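Local atomic coordinates of SxtG (PDB entry 6U1R), a protein that probably transfers an amidino group, as an amidinotransferase of the saxitoxin biosynthetic pathway in the cyanobacterium Microseira wollei. Residues F158-W161 with A162-L166. Numbering follows the deposited sequence.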
# COMPACT_ATOMS: atom_id res chain seq x y z
N PHE A 158 6.04 -8.39 -5.28
CA PHE A 158 5.85 -7.58 -6.47
C PHE A 158 4.86 -8.22 -7.44
O PHE A 158 4.88 -7.92 -8.64
CB PHE A 158 7.20 -7.33 -7.15
CG PHE A 158 8.12 -6.47 -6.34
CD1 PHE A 158 7.83 -5.13 -6.18
CD2 PHE A 158 9.24 -7.00 -5.71
CE1 PHE A 158 8.64 -4.31 -5.42
CE2 PHE A 158 10.05 -6.17 -4.93
CZ PHE A 158 9.75 -4.84 -4.79
N GLU A 159 3.98 -9.07 -6.94
CA GLU A 159 3.08 -9.74 -7.85
C GLU A 159 2.07 -8.79 -8.47
O GLU A 159 1.52 -9.12 -9.53
CB GLU A 159 2.37 -10.88 -7.12
CG GLU A 159 1.76 -11.88 -8.06
CD GLU A 159 1.50 -13.21 -7.39
OE1 GLU A 159 2.39 -13.72 -6.68
OE2 GLU A 159 0.38 -13.76 -7.54
N ALA A 160 1.81 -7.62 -7.87
CA ALA A 160 0.86 -6.72 -8.52
C ALA A 160 1.39 -6.15 -9.83
O ALA A 160 0.60 -5.59 -10.60
CB ALA A 160 0.48 -5.57 -7.58
N TRP A 161 2.68 -6.27 -10.11
CA TRP A 161 3.28 -5.55 -11.23
C TRP A 161 2.65 -5.94 -12.57
O TRP A 161 2.41 -5.08 -13.43
CB TRP A 161 4.79 -5.78 -11.24
CG TRP A 161 5.52 -4.83 -10.32
CD1 TRP A 161 4.99 -4.10 -9.27
CD2 TRP A 161 6.90 -4.46 -10.40
NE1 TRP A 161 5.97 -3.32 -8.70
CE2 TRP A 161 7.15 -3.52 -9.38
CE3 TRP A 161 7.95 -4.83 -11.25
CZ2 TRP A 161 8.41 -2.96 -9.18
CZ3 TRP A 161 9.19 -4.27 -11.05
CH2 TRP A 161 9.41 -3.34 -10.02
N ALA A 162 2.35 -7.23 -12.77
CA ALA A 162 1.79 -7.64 -14.06
C ALA A 162 0.44 -6.98 -14.34
O ALA A 162 0.05 -6.88 -15.51
CB ALA A 162 1.64 -9.16 -14.13
N TYR A 163 -0.24 -6.50 -13.30
CA TYR A 163 -1.57 -5.92 -13.39
C TYR A 163 -1.59 -4.40 -13.48
O TYR A 163 -2.68 -3.82 -13.57
CB TYR A 163 -2.39 -6.35 -12.18
CG TYR A 163 -2.46 -7.84 -11.99
CD1 TYR A 163 -1.46 -8.52 -11.30
CD2 TYR A 163 -3.53 -8.58 -12.48
CE1 TYR A 163 -1.51 -9.88 -11.13
CE2 TYR A 163 -3.59 -9.93 -12.30
CZ TYR A 163 -2.58 -10.58 -11.63
OH TYR A 163 -2.66 -11.93 -11.46
N ARG A 164 -0.45 -3.72 -13.39
CA ARG A 164 -0.49 -2.27 -13.23
C ARG A 164 -0.99 -1.55 -14.49
O ARG A 164 -1.60 -0.48 -14.38
CB ARG A 164 0.90 -1.76 -12.83
CG ARG A 164 1.21 -1.94 -11.33
CD ARG A 164 0.18 -1.24 -10.41
NE ARG A 164 0.37 -1.56 -8.98
CZ ARG A 164 1.36 -1.05 -8.26
NH1 ARG A 164 2.24 -0.24 -8.84
NH2 ARG A 164 1.49 -1.33 -6.98
N ASP A 165 -0.76 -2.10 -15.68
CA ASP A 165 -1.38 -1.52 -16.87
C ASP A 165 -2.90 -1.46 -16.73
O ASP A 165 -3.53 -0.44 -17.03
CB ASP A 165 -1.02 -2.33 -18.12
CG ASP A 165 0.40 -2.10 -18.59
OD1 ASP A 165 0.97 -1.03 -18.31
OD2 ASP A 165 0.95 -3.01 -19.26
N LEU A 166 -3.50 -2.57 -16.30
CA LEU A 166 -4.95 -2.62 -16.12
C LEU A 166 -5.40 -1.69 -15.00
O LEU A 166 -6.39 -0.96 -15.15
CB LEU A 166 -5.38 -4.06 -15.84
CG LEU A 166 -5.42 -4.97 -17.08
CD1 LEU A 166 -5.43 -6.43 -16.66
CD2 LEU A 166 -6.64 -4.62 -17.97
O HOH W 1 -1.53 -13.16 -9.28
O HOH W 2 3.36 -9.37 -11.52
O HOH W 3 1.62 -3.94 -16.00
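Ala160 and Tyr163 join in the first of two overlapping type I beta turns that lead into helix 164-172 of this amidinotransferase, a worked example of how successive turns run into a helix. Tyr163 N donates to Ala160 O over 3.0 Å in a noticeably bent bond. The next turn is closed by Arg164 N, which donates almost straight to Trp161 O at 3.2 Å. The compact part lies round the phenol of Tyr163. Chi1 of -55° sets CG beside the backbone N, which brings the ring edge against the backbone: CE1 lies 3.5 Å from Glu159 O, which is in the ring plane. Phe139 meets this ring edge-to-face, and Ile41 and Val110 pack on the same side chain. Arg164, its chain bent at chi2, passes Ala160 with NE 4.2 Å from CB; its guanidinium pairs with Glu148 and bonds to Lys182 O of the second subunit, tying the turn to the dimer interface. The looser part is bridged by water. One molecule spans Glu159 O and Ala162 N, three residues on; another spans Asp165 N and Trp161 O, four residues back, which thus takes a water as well as Arg164 N. In each case the water accepts from the N-H and donates to the carbonyl. A third joins side chains: Glu159, also salt-bridged to Arg156, receives it at OE2, 2.7 Å away, and the same water lies 2.7 Å from Tyr163 OH.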